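Local coordinates for protein KLLA0E08119p (Kluyveromyces lactis, PDB 3VA7) that probably uses ATP, hydrogencarbonate and its biotin to convert urea into urea-1-carboxylate, as the urea carboxylase part of a longer bifunctional protein, at residues P655-N660 / E766-G771; Q685-K690 / F781-Y786; K692-S697 / R703-K708. All blocks are in the same frame, centred on the assembly; numbering follows the deposited sequence.

Contact 1 of 3, residues P655-N660 / E766-G771; sequences PTLSTN and ELWKVG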
loop_
_atom_site.group_PDB
_atom_site.type_symbol
_atom_site.label_atom_id
_atom_site.label_comp_id
_atom_site.label_asym_id
_atom_site.label_seq_id
_atom_site.Cartn_x
_atom_site.Cartn_y
_atom_site.Cartn_z
ATOM N N PRO A 655 9.043 0.006 31.762
ATOM C CA PRO A 655 7.666 -0.263 32.124
ATOM C C PRO A 655 7.550 -1.601 32.844
ATOM O O PRO A 655 8.359 -2.501 32.598
ATOM C CB PRO A 655 6.957 -0.339 30.763
ATOM C CG PRO A 655 8.027 -0.663 29.793
ATOM C CD PRO A 655 9.220 0.056 30.303
ATOM N N THR A 656 6.556 -1.717 33.712
ATOM C CA THR A 656 6.312 -2.937 34.436
ATOM C C THR A 656 5.234 -3.704 33.735
ATOM O O THR A 656 4.045 -3.456 33.919
ATOM C CB THR A 656 5.827 -2.707 35.902
ATOM O OG1 THR A 656 6.591 -1.676 36.515
ATOM C CG2 THR A 656 5.998 -3.966 36.704
ATOM N N LEU A 657 5.676 -4.680 32.964
ATOM C CA LEU A 657 4.809 -5.653 32.357
ATOM C C LEU A 657 4.265 -6.591 33.412
ATOM O O LEU A 657 4.919 -6.860 34.391
ATOM C CB LEU A 657 5.620 -6.409 31.322
ATOM C CG LEU A 657 5.771 -5.693 29.985
ATOM C CD1 LEU A 657 6.805 -4.582 30.094
ATOM C CD2 LEU A 657 6.151 -6.656 28.880
ATOM N N SER A 658 3.057 -7.085 33.235
ATOM C CA SER A 658 2.528 -8.126 34.111
ATOM C C SER A 658 3.398 -9.357 34.167
ATOM O O SER A 658 4.214 -9.634 33.278
ATOM C CB SER A 658 1.186 -8.584 33.615
ATOM O OG SER A 658 0.682 -9.584 34.461
ATOM N N THR A 659 3.174 -10.145 35.195
ATOM C CA THR A 659 4.077 -11.267 35.496
ATOM C C THR A 659 3.375 -12.604 35.408
ATOM O O THR A 659 3.999 -13.629 35.427
ATOM C CB THR A 659 4.851 -10.961 36.854
ATOM O OG1 THR A 659 6.208 -10.666 36.533
ATOM C CG2 THR A 659 4.718 -12.050 37.978
ATOM N N ASN A 660 2.075 -12.548 35.200
ATOM C CA ASN A 660 1.167 -13.652 35.402
ATOM C C ASN A 660 -0.127 -13.478 34.569
ATOM O O ASN A 660 -1.233 -13.868 35.003
ATOM C CB ASN A 660 0.824 -13.715 36.915
ATOM C CG ASN A 660 0.121 -12.442 37.421
ATOM O OD1 ASN A 660 0.570 -11.313 37.155
ATOM N ND2 ASN A 660 -0.991 -12.623 38.122
ATOM N N GLU A 766 -1.996 4.498 29.040
ATOM C CA GLU A 766 -2.268 3.107 29.368
ATOM C C GLU A 766 -2.368 2.151 28.150
ATOM O O GLU A 766 -2.293 0.926 28.310
ATOM C CB GLU A 766 -3.494 2.984 30.274
ATOM C CG GLU A 766 -3.282 3.680 31.580
ATOM C CD GLU A 766 -2.679 2.747 32.594
ATOM O OE1 GLU A 766 -3.394 1.792 32.960
ATOM O OE2 GLU A 766 -1.519 2.946 32.999
ATOM N N LEU A 767 -2.515 2.709 26.950
ATOM C CA LEU A 767 -2.642 1.896 25.719
ATOM C C LEU A 767 -1.491 0.911 25.503
ATOM O O LEU A 767 -1.727 -0.154 24.967
ATOM C CB LEU A 767 -2.835 2.786 24.477
ATOM C CG LEU A 767 -4.310 2.883 24.115
ATOM C CD1 LEU A 767 -4.535 3.838 22.940
ATOM C CD2 LEU A 767 -4.819 1.495 23.754
ATOM N N TRP A 768 -0.266 1.262 25.920
ATOM C CA TRP A 768 0.867 0.361 25.795
ATOM C C TRP A 768 0.616 -0.980 26.430
ATOM O O TRP A 768 1.133 -1.950 25.968
ATOM C CB TRP A 768 2.134 0.937 26.399
ATOM C CG TRP A 768 2.281 0.696 27.912
ATOM C CD1 TRP A 768 1.879 1.535 28.921
ATOM C CD2 TRP A 768 2.870 -0.452 28.557
ATOM N NE1 TRP A 768 2.174 0.977 30.156
ATOM C CE2 TRP A 768 2.787 -0.233 29.965
ATOM C CE3 TRP A 768 3.454 -1.639 28.086
ATOM C CZ2 TRP A 768 3.285 -1.156 30.908
ATOM C CZ3 TRP A 768 3.926 -2.564 29.015
ATOM C CH2 TRP A 768 3.837 -2.311 30.421
ATOM N N LYS A 769 -0.167 -1.026 27.496
ATOM C CA LYS A 769 -0.511 -2.286 28.124
ATOM C C LYS A 769 -1.253 -3.148 27.141
ATOM O O LYS A 769 -0.957 -4.364 27.014
ATOM C CB LYS A 769 -1.344 -2.102 29.405
ATOM C CG LYS A 769 -0.507 -1.729 30.638
ATOM C CD LYS A 769 -1.395 -1.302 31.812
ATOM C CE LYS A 769 -0.514 -0.751 32.878
ATOM N NZ LYS A 769 -1.234 0.121 33.844
ATOM N N VAL A 770 -2.203 -2.520 26.436
ATOM C CA VAL A 770 -3.050 -3.225 25.478
ATOM C C VAL A 770 -2.187 -3.798 24.355
ATOM O O VAL A 770 -2.438 -4.902 23.879
ATOM C CB VAL A 770 -4.200 -2.325 24.976
ATOM C CG1 VAL A 770 -5.125 -3.072 24.014
ATOM C CG2 VAL A 770 -4.997 -1.850 26.171
ATOM N N GLY A 771 -1.124 -3.105 23.996
ATOM C CA GLY A 771 -0.119 -3.695 23.086
ATOM C C GLY A 771 0.716 -4.888 23.595
ATOM O O GLY A 771 1.608 -5.381 22.896
#

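Contact 2 of 3, residues Q685-K690 / F781-Y786; sequences QFFNDK and FVPLSY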
loop_
_atom_site.group_PDB
_atom_site.type_symbol
_atom_site.label_atom_id
_atom_site.label_comp_id
_atom_site.label_asym_id
_atom_site.label_seq_id
_atom_site.Cartn_x
_atom_site.Cartn_y
_atom_site.Cartn_z
ATOM N N GLN A 685 -20.580 -4.080 37.015
ATOM C CA GLN A 685 -19.939 -5.346 36.647
ATOM C C GLN A 685 -18.808 -5.093 35.685
ATOM O O GLN A 685 -17.806 -5.802 35.756
ATOM C CB GLN A 685 -20.848 -6.314 35.917
ATOM C CG GLN A 685 -22.221 -6.553 36.459
ATOM C CD GLN A 685 -22.896 -7.636 35.652
ATOM O OE1 GLN A 685 -22.237 -8.615 35.246
ATOM N NE2 GLN A 685 -24.200 -7.481 35.408
ATOM N N PHE A 686 -18.962 -4.094 34.798
ATOM C CA PHE A 686 -17.955 -3.788 33.783
ATOM C C PHE A 686 -16.609 -3.557 34.412
ATOM O O PHE A 686 -15.606 -4.032 33.881
ATOM C CB PHE A 686 -18.363 -2.590 32.901
ATOM C CG PHE A 686 -17.314 -2.176 31.878
ATOM C CD1 PHE A 686 -17.265 -2.784 30.613
ATOM C CD2 PHE A 686 -16.375 -1.196 32.174
ATOM C CE1 PHE A 686 -16.308 -2.415 29.624
ATOM C CE2 PHE A 686 -15.403 -0.821 31.231
ATOM C CZ PHE A 686 -15.389 -1.422 29.931
ATOM N N PHE A 687 -16.610 -2.810 35.529
ATOM C CA PHE A 687 -15.385 -2.414 36.255
ATOM C C PHE A 687 -15.028 -3.391 37.391
ATOM O O PHE A 687 -13.858 -3.469 37.796
ATOM C CB PHE A 687 -15.519 -1.014 36.827
ATOM C CG PHE A 687 -15.572 0.099 35.789
ATOM C CD1 PHE A 687 -14.407 0.717 35.338
ATOM C CD2 PHE A 687 -16.794 0.596 35.337
ATOM C CE1 PHE A 687 -14.444 1.798 34.416
ATOM C CE2 PHE A 687 -16.853 1.666 34.401
ATOM C CZ PHE A 687 -15.681 2.268 33.937
ATOM N N ASN A 688 -16.028 -4.132 37.899
ATOM C CA ASN A 688 -15.790 -5.131 38.936
ATOM C C ASN A 688 -15.182 -6.419 38.382
ATOM O O ASN A 688 -14.195 -6.898 38.941
ATOM C CB ASN A 688 -17.052 -5.454 39.742
ATOM C CG ASN A 688 -17.565 -4.267 40.596
ATOM O OD1 ASN A 688 -16.899 -3.215 40.757
ATOM N ND2 ASN A 688 -18.781 -4.443 41.149
ATOM N N ASP A 689 -15.759 -6.985 37.314
ATOM C CA ASP A 689 -15.235 -8.241 36.717
ATOM C C ASP A 689 -13.964 -8.126 35.860
ATOM O O ASP A 689 -13.581 -7.023 35.439
ATOM C CB ASP A 689 -16.311 -8.994 35.942
ATOM C CG ASP A 689 -17.543 -9.229 36.775
ATOM O OD1 ASP A 689 -18.584 -9.642 36.198
ATOM O OD2 ASP A 689 -17.484 -8.943 38.008
ATOM N N LYS A 690 -13.312 -9.273 35.663
ATOM C CA LYS A 690 -12.148 -9.359 34.830
ATOM C C LYS A 690 -12.583 -9.769 33.457
ATOM O O LYS A 690 -13.619 -10.403 33.284
ATOM C CB LYS A 690 -11.135 -10.358 35.380
ATOM C CG LYS A 690 -10.663 -9.966 36.725
ATOM C CD LYS A 690 -9.202 -10.113 36.897
ATOM C CE LYS A 690 -8.897 -10.540 38.357
ATOM N NZ LYS A 690 -7.413 -10.720 38.598
ATOM N N PHE A 781 -10.414 -3.110 34.127
ATOM C CA PHE A 781 -10.391 -1.682 33.816
ATOM C C PHE A 781 -10.582 -0.864 35.062
ATOM O O PHE A 781 -11.499 -1.049 35.849
ATOM C CB PHE A 781 -11.465 -1.354 32.777
ATOM C CG PHE A 781 -11.221 -1.991 31.443
ATOM C CD1 PHE A 781 -10.055 -1.689 30.717
ATOM C CD2 PHE A 781 -12.154 -2.884 30.901
ATOM C CE1 PHE A 781 -9.813 -2.272 29.497
ATOM C CE2 PHE A 781 -11.921 -3.481 29.649
ATOM C CZ PHE A 781 -10.748 -3.194 28.944
ATOM N N VAL A 782 -9.708 0.075 35.230
ATOM C CA VAL A 782 -9.610 0.775 36.481
ATOM C C VAL A 782 -9.922 2.260 36.154
ATOM O O VAL A 782 -9.298 2.854 35.258
ATOM C CB VAL A 782 -8.183 0.461 36.981
ATOM C CG1 VAL A 782 -7.282 1.600 36.847
ATOM C CG2 VAL A 782 -8.211 -0.140 38.363
ATOM N N PRO A 783 -10.952 2.842 36.797
ATOM C CA PRO A 783 -11.325 4.237 36.479
ATOM C C PRO A 783 -10.283 5.256 36.921
ATOM O O PRO A 783 -9.615 5.125 37.963
ATOM C CB PRO A 783 -12.627 4.450 37.234
ATOM C CG PRO A 783 -12.571 3.466 38.322
ATOM C CD PRO A 783 -11.721 2.304 37.928
ATOM N N LEU A 784 -10.136 6.268 36.097
ATOM C CA LEU A 784 -9.063 7.208 36.215
ATOM C C LEU A 784 -9.689 8.553 35.779
ATOM O O LEU A 784 -10.529 8.592 34.819
ATOM C CB LEU A 784 -7.955 6.785 35.275
ATOM C CG LEU A 784 -6.594 6.261 35.726
ATOM C CD1 LEU A 784 -6.698 5.134 36.706
ATOM C CD2 LEU A 784 -5.705 5.918 34.504
ATOM N N SER A 785 -9.337 9.607 36.541
ATOM C CA SER A 785 -9.734 10.980 36.282
ATOM C C SER A 785 -8.931 11.522 35.110
ATOM O O SER A 785 -7.783 11.091 34.842
ATOM C CB SER A 785 -9.432 11.858 37.495
ATOM O OG SER A 785 -8.018 12.076 37.637
ATOM N N TYR A 786 -9.509 12.516 34.440
ATOM C CA TYR A 786 -8.776 13.201 33.393
ATOM C C TYR A 786 -7.345 13.568 33.852
ATOM O O TYR A 786 -6.372 13.336 33.123
ATOM C CB TYR A 786 -9.578 14.417 32.921
ATOM C CG TYR A 786 -8.752 15.303 32.027
ATOM C CD1 TYR A 786 -8.483 14.940 30.666
ATOM C CD2 TYR A 786 -8.174 16.497 32.543
ATOM C CE1 TYR A 786 -7.695 15.764 29.837
ATOM C CE2 TYR A 786 -7.380 17.300 31.716
ATOM C CZ TYR A 786 -7.150 16.930 30.375
ATOM O OH TYR A 786 -6.347 17.759 29.622
HETATM O O HOH W 1 -13.021 -4.431 34.265
HETATM O O HOH W 2 -12.644 -1.107 38.510
#

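Contact 3 of 3, residues K692-S697 / R703-K708; sequences KVHYNS and RLIGPK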
loop_
_atom_site.group_PDB
_atom_site.type_symbol
_atom_site.label_atom_id
_atom_site.label_comp_id
_atom_site.label_asym_id
_atom_site.label_seq_id
_atom_site.Cartn_x
_atom_site.Cartn_y
_atom_site.Cartn_z
ATOM N N LYS A 692 -11.277 -11.492 29.746
ATOM C CA LYS A 692 -10.308 -12.396 29.159
ATOM C C LYS A 692 -10.044 -11.998 27.693
ATOM O O LYS A 692 -10.991 -11.756 26.942
ATOM C CB LYS A 692 -10.876 -13.804 29.259
ATOM C CG LYS A 692 -9.903 -14.969 29.122
ATOM C CD LYS A 692 -10.536 -16.187 29.838
ATOM C CE LYS A 692 -9.521 -17.283 30.274
ATOM N NZ LYS A 692 -8.235 -16.841 30.959
ATOM N N VAL A 693 -8.785 -11.937 27.297
ATOM C CA VAL A 693 -8.409 -11.627 25.936
ATOM C C VAL A 693 -8.670 -12.786 24.937
ATOM O O VAL A 693 -8.167 -13.918 25.119
ATOM C CB VAL A 693 -6.917 -11.283 25.880
ATOM C CG1 VAL A 693 -6.486 -10.923 24.426
ATOM C CG2 VAL A 693 -6.618 -10.169 26.817
ATOM N N HIS A 694 -9.402 -12.478 23.865
ATOM C CA HIS A 694 -9.965 -13.446 22.888
ATOM C C HIS A 694 -8.993 -13.707 21.730
ATOM O O HIS A 694 -8.193 -12.828 21.352
ATOM C CB HIS A 694 -11.264 -12.815 22.387
ATOM C CG HIS A 694 -12.034 -13.612 21.371
ATOM N ND1 HIS A 694 -11.541 -13.918 20.118
ATOM C CD2 HIS A 694 -13.311 -14.077 21.398
ATOM C CE1 HIS A 694 -12.474 -14.561 19.431
ATOM N NE2 HIS A 694 -13.558 -14.658 20.182
ATOM N N TYR A 695 -9.046 -14.904 21.154
ATOM C CA TYR A 695 -8.062 -15.293 20.117
ATOM C C TYR A 695 -8.054 -14.326 18.893
ATOM O O TYR A 695 -7.002 -14.109 18.275
ATOM C CB TYR A 695 -8.251 -16.774 19.668
ATOM C CG TYR A 695 -9.518 -16.985 18.890
ATOM C CD1 TYR A 695 -9.564 -16.772 17.502
ATOM C CD2 TYR A 695 -10.685 -17.316 19.544
ATOM C CE1 TYR A 695 -10.776 -16.924 16.802
ATOM C CE2 TYR A 695 -11.878 -17.487 18.873
ATOM C CZ TYR A 695 -11.932 -17.302 17.502
ATOM O OH TYR A 695 -13.147 -17.495 16.862
ATOM N N ASN A 696 -9.234 -13.792 18.542
ATOM C CA ASN A 696 -9.353 -12.773 17.534
ATOM C C ASN A 696 -8.937 -11.357 18.008
ATOM O O ASN A 696 -9.792 -10.467 18.173
ATOM C CB ASN A 696 -10.781 -12.774 16.956
ATOM C CG ASN A 696 -10.934 -13.766 15.777
ATOM O OD1 ASN A 696 -9.923 -14.186 15.161
ATOM N ND2 ASN A 696 -12.188 -14.153 15.468
ATOM N N SER A 697 -7.638 -11.138 18.196
ATOM C CA SER A 697 -7.158 -9.824 18.583
ATOM C C SER A 697 -6.000 -9.485 17.699
ATOM O O SER A 697 -5.244 -10.368 17.374
ATOM C CB SER A 697 -6.680 -9.818 20.029
ATOM O OG SER A 697 -7.751 -9.947 20.930
ATOM N N ARG A 703 -9.950 -8.088 21.204
ATOM C CA ARG A 703 -11.286 -8.566 21.578
ATOM C C ARG A 703 -11.333 -9.184 23.031
ATOM O O ARG A 703 -10.357 -9.777 23.520
ATOM C CB ARG A 703 -11.771 -9.510 20.474
ATOM C CG ARG A 703 -13.098 -10.188 20.708
ATOM C CD ARG A 703 -14.263 -9.206 20.633
ATOM N NE ARG A 703 -14.551 -8.802 19.260
ATOM C CZ ARG A 703 -15.592 -8.055 18.917
ATOM N NH1 ARG A 703 -16.416 -7.581 19.849
ATOM N NH2 ARG A 703 -15.798 -7.750 17.652
ATOM N N LEU A 704 -12.453 -9.010 23.725
ATOM C CA LEU A 704 -12.510 -9.379 25.160
ATOM C C LEU A 704 -13.632 -10.363 25.421
ATOM O O LEU A 704 -14.679 -10.304 24.763
ATOM C CB LEU A 704 -12.710 -8.137 26.053
ATOM C CG LEU A 704 -11.625 -7.040 25.959
ATOM C CD1 LEU A 704 -11.971 -5.845 26.784
ATOM C CD2 LEU A 704 -10.227 -7.526 26.329
ATOM N N ILE A 705 -13.414 -11.276 26.363
ATOM C CA ILE A 705 -14.466 -12.170 26.795
ATOM C C ILE A 705 -14.801 -11.798 28.243
ATOM O O ILE A 705 -13.908 -11.727 29.094
ATOM C CB ILE A 705 -14.022 -13.673 26.724
ATOM C CG1 ILE A 705 -13.505 -14.040 25.305
ATOM C CG2 ILE A 705 -15.213 -14.583 27.089
ATOM C CD1 ILE A 705 -12.373 -15.111 25.239
ATOM N N GLY A 706 -16.080 -11.565 28.516
ATOM C CA GLY A 706 -16.540 -11.385 29.875
ATOM C C GLY A 706 -18.038 -11.201 29.969
ATOM O O GLY A 706 -18.803 -11.682 29.121
ATOM N N PRO A 707 -18.485 -10.487 30.988
ATOM C CA PRO A 707 -19.931 -10.476 31.279
ATOM C C PRO A 707 -20.719 -9.803 30.185
ATOM O O PRO A 707 -20.249 -8.851 29.600
ATOM C CB PRO A 707 -20.032 -9.658 32.566
ATOM C CG PRO A 707 -18.734 -8.762 32.580
ATOM C CD PRO A 707 -17.708 -9.455 31.711
ATOM N N LYS A 708 -21.931 -10.272 29.952
ATOM C CA LYS A 708 -22.762 -9.802 28.863
ATOM C C LYS A 708 -23.514 -8.579 29.295
ATOM O O LYS A 708 -23.877 -8.494 30.416
ATOM C CB LYS A 708 -23.715 -10.922 28.414
ATOM C CG LYS A 708 -22.981 -12.189 27.929
ATOM C CD LYS A 708 -21.869 -11.914 26.850
ATOM C CE LYS A 708 -20.928 -13.116 26.649
ATOM N NZ LYS A 708 -21.668 -14.439 26.468
HETATM O O HOH W 3 -12.276 -9.396 17.389
#

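Contact 1 of 3, residues P655-N660 / E766-G771
Pro-655, Thr-656 and Leu-657 all touch the benzo part of Trp-768. Pro-655 lies over one face of the six-membered ring. Its CB is 4.0 Å from the ring centroid and 22° off the normal, a CH-pi contact. Lys-769 CG, from within the same segment, lies against the opposite face, toward the rim, so the ring has an aliphatic group on each face. Thr-656 O comes to the ring edge, near its plane, 3.7 Å from Trp-768 CH2. Leu-657 approaches obliquely, and its CD1 is 3.7 Å from Trp-768 CZ3. Trp-768 CG sits between the backbone N and the carbonyl carbon (chi1 85°), and this carries the benzo edge out to the loop. An alanine here is likely to leave Pro-655 and Leu-657 without their shared apolar partner and to open a gap between loop and helix. The polar end of Lys-769 is held apart from this packing. Its NZ makes a salt bridge to Glu-766 OE1 at 2.9 Å, on the syn side of the carboxylate. Glu-766 OE1 also accepts from Gly-666 N, and Thr-656 OG1 bonds to Glu-810. The contact thus joins the loop leading into strand 662-669 to the short helix 767-770. Pro-655 also rests on Tyr-512 and Leu-516 of helix 511-520, Trp-768 touches Gln-796 of helix 786-802, and Lys-769 and Val-770 lean on strand 662-669.

Contact 2 of 3, residues Q685-K690 / F781-Y786
Phe-686 meets Phe-781 through the end of its ring, with CZ 3.7 Å from Phe-781 CD2. The two ring planes are nearly parallel, at 11°. They are slid so far apart, with centroids 5.5 Å from each other, that the faces barely overlap. The pair is parallel but displaced, and its closest atoms meet obliquely. Phe-686 gets there because its CG is anti to the backbone N (chi1 177°), which brings the end of the ring close to Phe-781. Its backbone O is used as well. Water 1 donates to Phe-686 O and accepts from Phe-781 N, at 2.9 Å from that N.

Phe-687 follows. Its CD1 edge points at Phe-781 O, 3.4 Å away and near the ring plane. The same CD1 is 4.1 Å from Pro-783 CD. One face of the Phe-687 ring is covered over its centre by Phe-686 CD2, so the two neighbours brace each other. Water 2 donates both to Phe-687 O, at 2.8 Å, and to Phe-781 O.

Asp-689 is the first residue to leave the helix. Its N still bonds to Gln-685 O, while its own O receives the second donation of water 1, at 2.9 Å.

Trp-691 meets both the Phe-686 and Phe-781 rings, and its NE1 also bonds to Phe-686 O. Phe-686 also touches Ile-736, Phe-738 and Gln-759, and Phe-781 touches Val-667 and Ile-736. These belong to three other strands of one curled sheet. Helix 680-688 thus packs its aromatic side chains against the curled sheet of the carboxyltransferase A and B region, with two waters joining the helix end to both the N and the O of Phe-781 on strand 778-783.

Contact 3 of 3, residues K692-S697 / R703-K708
A beta hairpin of strands 691-698 and 701-705 forms this contact, with Lys-692 and Ile-705 as an antiparallel hydrogen-bonded pair. Lys-692 N reaches Ile-705 O at 2.7 Å, and Ile-705 N bonds back to Lys-692 O. Val-693 and Leu-704 are the next, non-hydrogen-bonded pair. His-694 N then bonds to Arg-703 O at 2.9 Å.

The side chains of His-694 and Arg-703 run side by side. Arg-703 CG sits over the imidazole face, 4.0 Å from its centroid, and Ile-705 CG1 comes to the ring edge. The rotation of the ring is fixed by Asn-696 N, which donates to His-694 ND1 at 2.8 Å in the ring plane. Here the chain turns a corner, with Asn-696 at the centre of an inverse gamma turn.

This corner lies at the biotin site. Asn-696 OD1 accepts from the backbone N of Lys-1202, a residue of the biotin pocket, and Arg-703 NH1 bonds to Thr-739 of the same pocket. Arg-703 bends at chi2 (70°) and again at chi3, turning its guanidinium away from the hairpin. Water 3 accepts from Arg-703 NE at 3.0 Å and donates to Asn-696 O. Ser-697 OG donates to His-694 O and accepts from Arg-703 N, 2.9 Å from that N.

All three contacts lie in the carboxyltransferase A and B region. Contacts 2 and 3 touch and share a curled sheet, in which strands 778-783 and 691-698 are neighbours. Phe-781 CZ packs on Leu-704 CD1 at 3.6 Å, and Pro-707 packs on Gln-685 and Asp-689. The centres of contacts 2 and 3 are 16 Å apart. Contact 1 does not touch the others: its centre is 16 Å from contact 2 and 17 Å from contact 3, with nearest atoms about 4 and 7 Å away. Contact 3 is next to the biotin group, about 4 Å from the Arg-703 side chain. The side chain of Phe-781 is about 13 Å from the bound biotin group (BTI). The Trp-768 side chain of contact 1 is about 13 Å from the sodium ion.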